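PDB 5IE2: oxalate--CoA ligase from Arabidopsis thaliana, which belongs to the ANL superfamily of AMP-binding enzymes, built from a large N-terminal and a small C-terminal domain, with ATP bound in this model. Local coordinates for residues P294-R299 and V429-P434; T255-V260 and P280-I285; F240-F245 and H264-D269; S189-I194 and L222-G227. All coordinates share one frame; numbering follows the deposited sequence.

Contact 1. Residues P294-R299 and V429-P434; sequences PVILSR and VLLTHP
The seam between the large N-terminal domain and the small C-terminal domain of an ANL enzyme is crossed here, where the first turns of helix 294-304 face the type I beta turn L430-H433 that follows on from helix 423-430. V295 and L431 carry the apolar part. CG1 of V295 occupies the crowded position between its own backbone N and carbonyl carbon (chi1 70°), which lays it 3.8 Å from L431 CB as the two side chains cross obliquely. On the same side chain, V295 CB meets T432 CG2 at 3.8 Å. L431 CD1 then reaches I296 CG1, 4.0 Å away.

The small-domain side is shaped by that turn. T432 OG1 donates to V429 O at 2.8 Å, in the carbonyl plane, and T432 N donates to the same oxygen; this double grip holds the threonine with its methyl against V295.

R299, extended from CG to NE, brings its guanidinium alongside the turn. Its direct bond, R299 NH2 to L431 O, is weak at 3.3 Å and 129°, so water does much of the bridging. Water 1 links R299 NH1 to L431 O, water 2 links NH2 to H433 O, and a third, longer bridge runs from NH2 to T432 O. R460 brings a like charge close to R299 NH1, which these carbonyls and waters may help offset.

Contact 2. Residues T255-V260 and P280-I285; sequences TWYTAV and PKLRFI
The ring of F284 has W256 CB over one face, a CH-pi contact 3.8 Å from the ring centroid and 16° off the normal, and R283 CZ lies in its plane at the edge. F284 CE2 in turn sits over one face of the R283 guanidinium, whose NH2 forms a salt bridge with D204 OD2. The indole and the phenyl ring run side by side; the five-membered ring of W256 is 26° from parallel to the F284 ring with centroids 5.1 Å apart, a strongly offset pair in which little of one ring covers the other, and the closest approach is W256 CE3 to F284 CE1 at 3.5 Å. T255 OG1 lies in the indole plane at its edge and is bonded to the same D204. Beside the Y257 ring, L282 CD1 comes in at the edge, 4.1 Å from Y257 CD2, while I285 CG1 packs obliquely 3.6 Å from Y257 CE2.

Between the backbones, R283 N donates to T255 O at 2.7 Å, in the carbonyl plane. F284 O is buried without a hydrogen-bond partner, although W256 CA approaches it at 3.3 Å in a CA-H...O contact.

Strands 256-259 and 284-287 are parallel neighbours joined through helix 261-273 in a beta-alpha-beta unit. Helices 242-251 and 261-273 cover the side bearing Y257, whose OH bonds to H264; on the W256 side, Y198 stacks on F284 and S225 of helix 215-227 touches the indole.

Contact 3. Residues F240-F245 and H264-D269; sequences FSATTF and HQIILD
I267 makes the buried part of this contact, working against two phenylalanines at once. Its CG1 lies 3.8 Å from F240 CZ, and one carbon further out CD1 sits over a face of the F245 ring, 3.9 Å from CE2 of that buried phenylalanine. The isoleucine crosses F245 at about a right angle, so it presents its methyl end to that ring, whereas it meets F240 obliquely. Both phenylalanines hold CG anti to the backbone N, which sends their rings toward helix 261-273.

The other half differs in burial rather than in distance. I266 CG2 touches the edge of the F240 ring, in its plane and 3.9 Å from CE2, and lies 4.0 Å from A242 CB; F240, A242 and I266 all keep some solvent exposure. No hydrogen bond joins the two segments. On the 240-245 side, S241 OG caps the helix start, accepting from T244 N at 3.2 Å and more weakly from T243 N.

V209 packs against both phenylalanines, and Y257 meets F245 edge to face. The arrangement is an apolar join of the start of helix 242-251, with the loop residue F240 before it, to helix 261-273, within the alternating alpha/beta architecture of the ANL N-terminal domain.

Contact 4. Residues S189-I194 and L222-G227; sequences SSVKNI and LLSSLG
Apolar packing centres on V191. Its CG2 meets L223 CB at 3.8 Å, the two side chains crossing at about a right angle, while CG1 turns to the main chain at G227, 4.2 Å from its CA. With no side chain on that glycine, the valine methyl faces backbone directly. The axes of segments 189-194 and 222-227 pass 8.8 Å apart, crossing at -73°, and the closest pair of alpha carbons, V191 CA and S224 CA, are 4.7 Å apart.

The second kind of contact sets a hydroxyl against hydrocarbon. S224 points toward helix 184-198, and I194 closes round its OG, which lies 3.3 Å from I194 CB and 3.3 Å from I194 CD1. CG2 of the same isoleucine also rests on S224 CB at 3.5 Å.

Hydrogen bonds do not cross between the segments. S224 OG, beside its own backbone N, is instead satisfied within its helix by L219 O, so the buried hydroxyl can offer a mainly packing surface to I194.

From outside, L6 and L9 of helix 6-16 pack on V191, and F73 and L74 of helix 67-78 lie on L223. Helices 184-198 and 215-227 thus cross within a buried cluster of helices.

Along the chain contact 4 comes first, contacts 2 and 3 follow with their segments alternating, and contact 1 is last. Contacts 2 and 3, with centres 13 Å apart, share the run of helix 242-251, strand 256-259, helix 261-273 and strand 284-287, and touch where I285 CG2 packs on H264 CE1. Contact 3 also touches contact 1, about 17 Å away between centres, where L268 and Q265 pack on I296, R299 and L431. Contact 4 lies 31 Å from contact 1, centre to centre, but only 16 Å from contact 2, which it touches through helix 215-227. Packing therefore runs from contact 4 in the N-terminal domain through contacts 2 and 3 to contact 1 at the C-terminal domain.

Contact 1. Residues P294-R299 and V429-P434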
loop_
_atom_site.group_PDB
_atom_site.type_symbol
_atom_site.label_atom_id
_atom_site.label_comp_id
_atom_site.label_asym_id
_atom_site.label_seq_id
_atom_site.Cartn_x
_atom_site.Cartn_y
_atom_site.Cartn_z
ATOM N N PRO A 294 -18.797 -3.829 -2.939
ATOM C CA PRO A 294 -19.197 -4.936 -3.825
ATOM C C PRO A 294 -19.536 -4.492 -5.255
ATOM O O PRO A 294 -19.263 -5.217 -6.233
ATOM C CB PRO A 294 -20.427 -5.505 -3.125
ATOM C CG PRO A 294 -20.049 -5.320 -1.615
ATOM C CD PRO A 294 -19.373 -3.966 -1.576
ATOM N N VAL A 295 -20.098 -3.303 -5.393
ATOM C CA VAL A 295 -20.475 -2.874 -6.759
ATOM C C VAL A 295 -19.210 -2.590 -7.603
ATOM O O VAL A 295 -19.161 -2.886 -8.822
ATOM C CB VAL A 295 -21.416 -1.675 -6.699
ATOM C CG1 VAL A 295 -20.695 -0.410 -6.219
ATOM C CG2 VAL A 295 -22.083 -1.444 -8.092
ATOM N N ILE A 296 -18.139 -2.089 -6.977
ATOM C CA ILE A 296 -16.896 -1.908 -7.725
ATOM C C ILE A 296 -16.277 -3.261 -8.078
ATOM O O ILE A 296 -15.738 -3.450 -9.178
ATOM C CB ILE A 296 -15.871 -1.054 -6.957
ATOM C CG1 ILE A 296 -16.492 0.300 -6.543
ATOM C CG2 ILE A 296 -14.574 -0.900 -7.792
ATOM C CD1 ILE A 296 -17.164 1.066 -7.799
ATOM N N LEU A 297 -16.341 -4.209 -7.142
ATOM C CA LEU A 297 -15.851 -5.555 -7.445
ATOM C C LEU A 297 -16.579 -6.114 -8.698
ATOM O O LEU A 297 -15.917 -6.595 -9.664
ATOM C CB LEU A 297 -16.049 -6.481 -6.212
ATOM C CG LEU A 297 -15.489 -7.907 -6.347
ATOM C CD1 LEU A 297 -15.137 -8.458 -4.933
ATOM C CD2 LEU A 297 -16.457 -8.871 -7.015
ATOM N N SER A 298 -17.921 -6.045 -8.686
ATOM C CA SER A 298 -18.741 -6.497 -9.828
ATOM C C SER A 298 -18.336 -5.823 -11.097
ATOM O O SER A 298 -18.212 -6.466 -12.162
ATOM C CB SER A 298 -20.237 -6.194 -9.597
ATOM O OG SER A 298 -20.676 -7.027 -8.568
ATOM N N ARG A 299 -18.216 -4.510 -11.025
ATOM C CA ARG A 299 -17.860 -3.770 -12.246
ATOM C C ARG A 299 -16.507 -4.189 -12.801
ATOM O O ARG A 299 -16.342 -4.272 -14.017
ATOM C CB ARG A 299 -17.860 -2.264 -12.001
ATOM C CG ARG A 299 -19.265 -1.712 -11.814
ATOM C CD ARG A 299 -19.266 -0.241 -11.431
ATOM N NE ARG A 299 -20.650 0.182 -11.055
ATOM C CZ ARG A 299 -20.938 1.318 -10.432
ATOM N NH1 ARG A 299 -19.968 2.181 -10.183
ATOM N NH2 ARG A 299 -22.188 1.582 -10.044
ATOM N N VAL A 429 -23.289 1.520 -0.228
ATOM C CA VAL A 429 -24.620 1.823 -0.813
ATOM C C VAL A 429 -24.569 3.052 -1.734
ATOM O O VAL A 429 -25.164 3.055 -2.820
ATOM C CB VAL A 429 -25.697 2.013 0.302
ATOM C CG1 VAL A 429 -26.963 2.742 -0.239
ATOM C CG2 VAL A 429 -26.073 0.637 0.968
ATOM N N LEU A 430 -23.877 4.101 -1.324
ATOM C CA LEU A 430 -23.832 5.333 -2.148
ATOM C C LEU A 430 -23.309 5.047 -3.529
ATOM O O LEU A 430 -23.813 5.574 -4.530
ATOM C CB LEU A 430 -22.936 6.370 -1.506
ATOM C CG LEU A 430 -23.516 6.875 -0.192
ATOM C CD1 LEU A 430 -22.481 7.778 0.528
ATOM C CD2 LEU A 430 -24.832 7.597 -0.512
ATOM N N LEU A 431 -22.265 4.222 -3.596
ATOM C CA LEU A 431 -21.687 3.922 -4.909
ATOM C C LEU A 431 -22.611 3.126 -5.857
ATOM O O LEU A 431 -22.293 2.989 -7.049
ATOM C CB LEU A 431 -20.375 3.123 -4.730
ATOM C CG LEU A 431 -19.237 3.941 -4.126
ATOM C CD1 LEU A 431 -17.931 3.108 -4.032
ATOM C CD2 LEU A 431 -18.966 5.215 -4.927
ATOM N N THR A 432 -23.697 2.551 -5.335
ATOM C CA THR A 432 -24.631 1.829 -6.218
ATOM C C THR A 432 -25.672 2.763 -6.835
ATOM O O THR A 432 -26.443 2.329 -7.690
ATOM C CB THR A 432 -25.386 0.675 -5.520
ATOM O OG1 THR A 432 -26.319 1.182 -4.566
ATOM C CG2 THR A 432 -24.425 -0.257 -4.790
ATOM N N HIS A 433 -25.722 4.016 -6.397
ATOM C CA HIS A 433 -26.679 4.936 -7.021
ATOM C C HIS A 433 -26.225 5.189 -8.451
ATOM O O HIS A 433 -25.058 5.458 -8.677
ATOM C CB HIS A 433 -26.778 6.248 -6.267
ATOM C CG HIS A 433 -27.824 7.166 -6.816
ATOM N ND1 HIS A 433 -27.684 7.820 -8.021
ATOM C CD2 HIS A 433 -29.043 7.512 -6.338
ATOM C CE1 HIS A 433 -28.767 8.539 -8.260
ATOM N NE2 HIS A 433 -29.602 8.383 -7.248
ATOM N N PRO A 434 -27.155 5.104 -9.424
ATOM C CA PRO A 434 -26.804 5.183 -10.858
ATOM C C PRO A 434 -25.991 6.409 -11.228
ATOM O O PRO A 434 -25.154 6.327 -12.144
ATOM C CB PRO A 434 -28.175 5.250 -11.556
ATOM C CG PRO A 434 -29.122 4.628 -10.614
ATOM C CD PRO A 434 -28.587 4.849 -9.203
HETATM O O HOH W 1 -20.289 4.464 -8.408
HETATM O O HOH W 2 -23.066 4.317 -10.247
HETATM O O HOH W 3 -25.114 0.108 -9.715
#

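Contact 2. Residues T255-V260 and P280-I285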
loop_
_atom_site.group_PDB
_atom_site.type_symbol
_atom_site.label_atom_id
_atom_site.label_comp_id
_atom_site.label_asym_id
_atom_site.label_seq_id
_atom_site.Cartn_x
_atom_site.Cartn_y
_atom_site.Cartn_z
ATOM N N THR A 255 0.040 -10.415 -15.879
ATOM C CA THR A 255 -0.852 -11.487 -15.474
ATOM C C THR A 255 -1.707 -11.067 -14.281
ATOM O O THR A 255 -2.606 -11.822 -13.884
ATOM C CB THR A 255 -0.079 -12.760 -15.074
ATOM O OG1 THR A 255 0.840 -12.435 -14.028
ATOM C CG2 THR A 255 0.716 -13.345 -16.292
ATOM N N TRP A 256 -1.386 -9.918 -13.683
ATOM C CA TRP A 256 -2.204 -9.438 -12.543
ATOM C C TRP A 256 -1.866 -7.969 -12.304
ATOM O O TRP A 256 -0.844 -7.471 -12.840
ATOM C CB TRP A 256 -1.891 -10.296 -11.275
ATOM C CG TRP A 256 -0.512 -10.098 -10.750
ATOM C CD1 TRP A 256 0.667 -10.526 -11.341
ATOM C CD2 TRP A 256 -0.134 -9.405 -9.547
ATOM N NE1 TRP A 256 1.741 -10.160 -10.556
ATOM C CE2 TRP A 256 1.282 -9.514 -9.427
ATOM C CE3 TRP A 256 -0.872 -8.773 -8.512
ATOM C CZ2 TRP A 256 2.004 -8.977 -8.315
ATOM C CZ3 TRP A 256 -0.162 -8.242 -7.386
ATOM C CH2 TRP A 256 1.269 -8.319 -7.319
ATOM N N TYR A 257 -2.650 -7.278 -11.450
ATOM C CA TYR A 257 -2.197 -6.020 -10.872
ATOM C C TYR A 257 -2.905 -5.834 -9.516
ATOM O O TYR A 257 -3.886 -6.541 -9.204
ATOM C CB TYR A 257 -2.445 -4.773 -11.803
ATOM C CG TYR A 257 -3.872 -4.257 -11.878
ATOM C CD1 TYR A 257 -4.291 -3.153 -11.114
ATOM C CD2 TYR A 257 -4.800 -4.855 -12.728
ATOM C CE1 TYR A 257 -5.595 -2.668 -11.181
ATOM C CE2 TYR A 257 -6.093 -4.387 -12.820
ATOM C CZ TYR A 257 -6.491 -3.272 -12.049
ATOM O OH TYR A 257 -7.780 -2.805 -12.124
ATOM N N THR A 258 -2.372 -4.906 -8.748
ATOM C CA THR A 258 -2.970 -4.574 -7.456
ATOM C C THR A 258 -3.130 -3.068 -7.385
ATOM O O THR A 258 -2.254 -2.296 -7.880
ATOM C CB THR A 258 -2.097 -5.121 -6.286
ATOM O OG1 THR A 258 -2.756 -4.857 -5.046
ATOM C CG2 THR A 258 -0.702 -4.453 -6.257
ATOM N N ALA A 259 -4.236 -2.615 -6.778
ATOM C CA ALA A 259 -4.458 -1.187 -6.673
ATOM C C ALA A 259 -5.381 -0.936 -5.513
ATOM O O ALA A 259 -5.924 -1.880 -4.918
ATOM C CB ALA A 259 -5.042 -0.606 -7.969
ATOM N N VAL A 260 -5.566 0.324 -5.187
ATOM C CA VAL A 260 -6.561 0.700 -4.157
ATOM C C VAL A 260 -7.914 1.037 -4.851
ATOM O O VAL A 260 -7.939 1.359 -6.060
ATOM C CB VAL A 260 -6.066 1.905 -3.326
ATOM C CG1 VAL A 260 -4.700 1.548 -2.653
ATOM C CG2 VAL A 260 -5.916 3.167 -4.250
ATOM N N PRO A 280 -5.903 -8.015 -21.885
ATOM C CA PRO A 280 -5.209 -9.266 -21.587
ATOM C C PRO A 280 -6.022 -10.113 -20.598
ATOM O O PRO A 280 -6.832 -9.562 -19.842
ATOM C CB PRO A 280 -3.889 -8.807 -20.986
ATOM C CG PRO A 280 -4.183 -7.438 -20.429
ATOM C CD PRO A 280 -5.241 -6.830 -21.338
ATOM N N LYS A 281 -5.854 -11.436 -20.639
ATOM C CA LYS A 281 -6.502 -12.325 -19.671
ATOM C C LYS A 281 -5.673 -12.393 -18.405
ATOM O O LYS A 281 -4.653 -13.048 -18.401
ATOM C CB LYS A 281 -6.655 -13.755 -20.214
ATOM C CG LYS A 281 -8.086 -14.289 -20.257
ATOM C CD LYS A 281 -8.312 -15.263 -21.472
ATOM C CE LYS A 281 -9.336 -16.387 -21.171
ATOM N NZ LYS A 281 -9.722 -17.231 -22.362
ATOM N N LEU A 282 -6.114 -11.758 -17.331
ATOM C CA LEU A 282 -5.308 -11.758 -16.082
ATOM C C LEU A 282 -5.706 -12.946 -15.201
ATOM O O LEU A 282 -6.861 -13.400 -15.238
ATOM C CB LEU A 282 -5.546 -10.456 -15.332
ATOM C CG LEU A 282 -5.249 -9.212 -16.128
ATOM C CD1 LEU A 282 -5.574 -7.917 -15.297
ATOM C CD2 LEU A 282 -3.771 -9.205 -16.618
ATOM N N ARG A 283 -4.769 -13.436 -14.401
ATOM C CA ARG A 283 -5.050 -14.428 -13.392
ATOM C C ARG A 283 -5.980 -13.868 -12.308
ATOM O O ARG A 283 -6.890 -14.555 -11.847
ATOM C CB ARG A 283 -3.742 -14.921 -12.725
ATOM C CG ARG A 283 -2.914 -15.843 -13.546
ATOM C CD ARG A 283 -2.224 -16.905 -12.599
ATOM N NE ARG A 283 -1.229 -16.299 -11.769
ATOM C CZ ARG A 283 -1.219 -16.328 -10.437
ATOM N NH1 ARG A 283 -2.182 -16.936 -9.725
ATOM N NH2 ARG A 283 -0.210 -15.758 -9.822
ATOM N N PHE A 284 -5.738 -12.633 -11.906
ATOM C CA PHE A 284 -6.569 -11.981 -10.881
ATOM C C PHE A 284 -6.276 -10.497 -10.862
ATOM O O PHE A 284 -5.265 -10.013 -11.397
ATOM C CB PHE A 284 -6.335 -12.577 -9.456
ATOM C CG PHE A 284 -4.944 -12.328 -8.920
ATOM C CD1 PHE A 284 -4.664 -11.242 -8.093
ATOM C CD2 PHE A 284 -3.904 -13.175 -9.268
ATOM C CE1 PHE A 284 -3.373 -11.038 -7.608
ATOM C CE2 PHE A 284 -2.627 -12.984 -8.785
ATOM C CZ PHE A 284 -2.346 -11.915 -7.962
ATOM N N ILE A 285 -7.166 -9.766 -10.213
ATOM C CA ILE A 285 -6.986 -8.345 -9.976
ATOM C C ILE A 285 -7.104 -8.199 -8.468
ATOM O O ILE A 285 -7.991 -8.789 -7.896
ATOM C CB ILE A 285 -8.061 -7.496 -10.702
ATOM C CG1 ILE A 285 -7.761 -7.494 -12.225
ATOM C CG2 ILE A 285 -8.076 -6.013 -10.146
ATOM C CD1 ILE A 285 -8.986 -6.905 -13.043
#

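Contact 3. Residues F240-F245 and H264-D269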
loop_
_atom_site.group_PDB
_atom_site.type_symbol
_atom_site.label_atom_id
_atom_site.label_comp_id
_atom_site.label_asym_id
_atom_site.label_seq_id
_atom_site.Cartn_x
_atom_site.Cartn_y
_atom_site.Cartn_z
ATOM N N PHE A 240 1.247 6.374 -11.944
ATOM C CA PHE A 240 0.113 5.788 -12.654
ATOM C C PHE A 240 -0.420 6.737 -13.703
ATOM O O PHE A 240 -0.560 7.936 -13.434
ATOM C CB PHE A 240 -0.982 5.446 -11.651
ATOM C CG PHE A 240 -2.303 5.078 -12.283
ATOM C CD1 PHE A 240 -2.436 3.933 -13.039
ATOM C CD2 PHE A 240 -3.389 5.933 -12.148
ATOM C CE1 PHE A 240 -3.683 3.621 -13.599
ATOM C CE2 PHE A 240 -4.625 5.620 -12.714
ATOM C CZ PHE A 240 -4.754 4.483 -13.434
ATOM N N SER A 241 -0.712 6.210 -14.890
ATOM C CA SER A 241 -1.428 6.950 -15.936
ATOM C C SER A 241 -2.580 6.105 -16.439
ATOM O O SER A 241 -2.351 4.971 -16.836
ATOM C CB SER A 241 -0.481 7.278 -17.130
ATOM O OG SER A 241 -1.212 7.591 -18.315
ATOM N N ALA A 242 -3.803 6.607 -16.423
ATOM C CA ALA A 242 -4.897 5.762 -16.924
ATOM C C ALA A 242 -4.742 5.477 -18.437
ATOM O O ALA A 242 -5.175 4.440 -18.959
ATOM C CB ALA A 242 -6.250 6.406 -16.645
ATOM N N THR A 243 -4.098 6.389 -19.146
ATOM C CA THR A 243 -4.015 6.223 -20.596
ATOM C C THR A 243 -2.958 5.207 -20.993
ATOM O O THR A 243 -3.093 4.571 -22.029
ATOM C CB THR A 243 -3.759 7.582 -21.305
ATOM O OG1 THR A 243 -2.498 8.112 -20.908
ATOM C CG2 THR A 243 -4.776 8.539 -20.880
ATOM N N THR A 244 -1.884 5.051 -20.221
ATOM C CA THR A 244 -0.867 4.090 -20.646
ATOM C C THR A 244 -0.964 2.740 -19.939
ATOM O O THR A 244 -0.206 1.838 -20.266
ATOM C CB THR A 244 0.552 4.612 -20.420
ATOM O OG1 THR A 244 0.758 4.841 -19.021
ATOM C CG2 THR A 244 0.778 5.927 -21.228
ATOM N N PHE A 245 -1.876 2.630 -18.968
ATOM C CA PHE A 245 -1.975 1.410 -18.127
ATOM C C PHE A 245 -2.150 0.145 -18.954
ATOM O O PHE A 245 -1.335 -0.787 -18.846
ATOM C CB PHE A 245 -3.135 1.550 -17.121
ATOM C CG PHE A 245 -3.343 0.320 -16.281
ATOM C CD1 PHE A 245 -2.297 -0.146 -15.487
ATOM C CD2 PHE A 245 -4.543 -0.387 -16.317
ATOM C CE1 PHE A 245 -2.439 -1.296 -14.695
ATOM C CE2 PHE A 245 -4.700 -1.559 -15.522
ATOM C CZ PHE A 245 -3.642 -2.005 -14.724
ATOM N N HIS A 264 -8.779 1.724 -8.931
ATOM C CA HIS A 264 -9.668 0.849 -9.696
ATOM C C HIS A 264 -10.842 1.663 -10.315
ATOM O O HIS A 264 -11.242 1.416 -11.450
ATOM C CB HIS A 264 -10.259 -0.270 -8.824
ATOM C CG HIS A 264 -9.261 -1.315 -8.444
ATOM N ND1 HIS A 264 -8.515 -1.996 -9.383
ATOM C CD2 HIS A 264 -8.869 -1.783 -7.233
ATOM C CE1 HIS A 264 -7.734 -2.871 -8.764
ATOM N NE2 HIS A 264 -7.933 -2.766 -7.460
ATOM N N GLN A 265 -11.388 2.617 -9.561
ATOM C CA GLN A 265 -12.499 3.449 -10.106
ATOM C C GLN A 265 -12.037 4.287 -11.295
ATOM O O GLN A 265 -12.794 4.431 -12.287
ATOM C CB GLN A 265 -13.084 4.356 -9.026
ATOM C CG GLN A 265 -13.953 3.566 -8.011
ATOM C CD GLN A 265 -14.266 4.382 -6.773
ATOM O OE1 GLN A 265 -13.364 4.682 -5.966
ATOM N NE2 GLN A 265 -15.559 4.766 -6.606
ATOM N N ILE A 266 -10.842 4.851 -11.203
ATOM C CA ILE A 266 -10.309 5.588 -12.378
ATOM C C ILE A 266 -10.122 4.689 -13.620
ATOM O O ILE A 266 -10.435 5.099 -14.768
ATOM C CB ILE A 266 -8.968 6.283 -12.011
ATOM C CG1 ILE A 266 -9.271 7.354 -10.972
ATOM C CG2 ILE A 266 -8.259 6.857 -13.264
ATOM C CD1 ILE A 266 -8.081 8.020 -10.354
ATOM N N ILE A 267 -9.627 3.466 -13.401
ATOM C CA ILE A 267 -9.440 2.479 -14.479
ATOM C C ILE A 267 -10.788 2.096 -15.077
ATOM O O ILE A 267 -10.932 1.944 -16.301
ATOM C CB ILE A 267 -8.724 1.246 -13.931
ATOM C CG1 ILE A 267 -7.263 1.625 -13.591
ATOM C CG2 ILE A 267 -8.805 0.035 -14.904
ATOM C CD1 ILE A 267 -6.519 0.497 -12.729
ATOM N N LEU A 268 -11.799 1.956 -14.214
ATOM C CA LEU A 268 -13.171 1.666 -14.712
ATOM C C LEU A 268 -13.753 2.824 -15.517
ATOM O O LEU A 268 -14.377 2.600 -16.569
ATOM C CB LEU A 268 -14.121 1.345 -13.579
ATOM C CG LEU A 268 -13.930 -0.086 -13.046
ATOM C CD1 LEU A 268 -14.755 -0.233 -11.763
ATOM C CD2 LEU A 268 -14.388 -1.099 -14.069
ATOM N N ASP A 269 -13.542 4.040 -15.040
ATOM C CA ASP A 269 -13.993 5.231 -15.783
ATOM C C ASP A 269 -13.359 5.244 -17.194
ATOM O O ASP A 269 -14.027 5.583 -18.224
ATOM C CB ASP A 269 -13.593 6.539 -15.082
ATOM C CG ASP A 269 -14.406 6.849 -13.790
ATOM O OD1 ASP A 269 -15.525 6.304 -13.571
ATOM O OD2 ASP A 269 -13.892 7.680 -12.989
#

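Contact 4. Residues S189-I194 and L222-G227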
loop_
_atom_site.group_PDB
_atom_site.type_symbol
_atom_site.label_atom_id
_atom_site.label_comp_id
_atom_site.label_asym_id
_atom_site.label_seq_id
_atom_site.Cartn_x
_atom_site.Cartn_y
_atom_site.Cartn_z
ATOM N N SER A 189 9.026 -12.183 5.536
ATOM C CA SER A 189 7.765 -12.788 5.912
ATOM C C SER A 189 6.625 -12.309 5.033
ATOM O O SER A 189 5.832 -13.124 4.564
ATOM C CB SER A 189 7.444 -12.471 7.407
ATOM O OG SER A 189 8.494 -13.011 8.208
ATOM N N SER A 190 6.501 -10.978 4.839
ATOM C CA SER A 190 5.363 -10.540 4.023
ATOM C C SER A 190 5.477 -10.951 2.557
ATOM O O SER A 190 4.469 -11.313 1.934
ATOM C CB SER A 190 5.199 -9.026 4.075
ATOM O OG SER A 190 4.609 -8.730 5.331
ATOM N N VAL A 191 6.693 -10.916 2.027
ATOM C CA VAL A 191 6.908 -11.372 0.654
ATOM C C VAL A 191 6.502 -12.863 0.508
ATOM O O VAL A 191 5.776 -13.235 -0.427
ATOM C CB VAL A 191 8.383 -11.114 0.230
ATOM C CG1 VAL A 191 8.790 -12.012 -0.975
ATOM C CG2 VAL A 191 8.569 -9.591 -0.098
ATOM N N LYS A 192 6.933 -13.714 1.440
ATOM C CA LYS A 192 6.469 -15.102 1.409
ATOM C C LYS A 192 4.952 -15.246 1.512
ATOM O O LYS A 192 4.362 -16.082 0.813
ATOM C CB LYS A 192 7.138 -15.915 2.548
ATOM C CG LYS A 192 8.584 -16.168 2.149
ATOM C CD LYS A 192 9.360 -16.975 3.214
ATOM C CE LYS A 192 9.496 -16.184 4.547
ATOM N NZ LYS A 192 10.220 -16.976 5.594
ATOM N N ASN A 193 4.323 -14.460 2.387
ATOM C CA ASN A 193 2.855 -14.520 2.516
ATOM C C ASN A 193 2.085 -14.136 1.218
ATOM O O ASN A 193 1.142 -14.818 0.810
ATOM C CB ASN A 193 2.396 -13.574 3.630
ATOM C CG ASN A 193 2.858 -14.023 5.007
ATOM O OD1 ASN A 193 3.163 -15.220 5.259
ATOM N ND2 ASN A 193 2.867 -13.076 5.917
ATOM N N ILE A 194 2.525 -13.038 0.628
ATOM C CA ILE A 194 1.899 -12.506 -0.584
ATOM C C ILE A 194 2.137 -13.480 -1.741
ATOM O O ILE A 194 1.199 -13.880 -2.427
ATOM C CB ILE A 194 2.456 -11.080 -0.911
ATOM C CG1 ILE A 194 2.085 -10.120 0.238
ATOM C CG2 ILE A 194 1.937 -10.584 -2.316
ATOM C CD1 ILE A 194 2.878 -8.766 0.224
ATOM N N LEU A 222 5.970 -4.640 -6.005
ATOM C CA LEU A 222 7.396 -4.714 -6.339
ATOM C C LEU A 222 8.082 -5.911 -5.668
ATOM O O LEU A 222 8.562 -6.835 -6.341
ATOM C CB LEU A 222 8.108 -3.402 -5.947
ATOM C CG LEU A 222 9.629 -3.455 -6.179
ATOM C CD1 LEU A 222 9.984 -3.530 -7.735
ATOM C CD2 LEU A 222 10.336 -2.298 -5.450
ATOM N N LEU A 223 8.137 -5.919 -4.335
ATOM C CA LEU A 223 9.052 -6.866 -3.699
ATOM C C LEU A 223 8.545 -8.296 -3.810
ATOM O O LEU A 223 9.357 -9.212 -3.908
ATOM C CB LEU A 223 9.274 -6.503 -2.212
ATOM C CG LEU A 223 9.991 -5.136 -2.012
ATOM C CD1 LEU A 223 10.100 -4.748 -0.488
ATOM C CD2 LEU A 223 11.393 -5.136 -2.704
ATOM N N SER A 224 7.231 -8.515 -3.721
ATOM C CA SER A 224 6.746 -9.910 -3.774
ATOM C C SER A 224 6.930 -10.484 -5.203
ATOM O O SER A 224 7.182 -11.709 -5.377
ATOM C CB SER A 224 5.275 -10.010 -3.360
ATOM O OG SER A 224 5.188 -9.615 -1.952
ATOM N N SER A 225 6.767 -9.612 -6.199
ATOM C CA SER A 225 7.059 -10.043 -7.598
ATOM C C SER A 225 8.516 -10.465 -7.728
ATOM O O SER A 225 8.830 -11.531 -8.259
ATOM C CB SER A 225 6.780 -8.908 -8.603
ATOM O OG SER A 225 5.400 -8.603 -8.646
ATOM N N LEU A 226 9.417 -9.611 -7.284
ATOM C CA LEU A 226 10.852 -9.919 -7.438
ATOM C C LEU A 226 11.182 -11.179 -6.646
ATOM O O LEU A 226 11.964 -12.032 -7.074
ATOM C CB LEU A 226 11.712 -8.772 -6.954
ATOM C CG LEU A 226 11.588 -7.450 -7.740
ATOM C CD1 LEU A 226 12.507 -6.442 -7.070
ATOM C CD2 LEU A 226 12.020 -7.669 -9.215
ATOM N N GLY A 227 10.566 -11.304 -5.478
ATOM C CA GLY A 227 10.811 -12.495 -4.660
ATOM C C GLY A 227 10.278 -13.792 -5.238
ATOM O O GLY A 227 10.633 -14.872 -4.715
#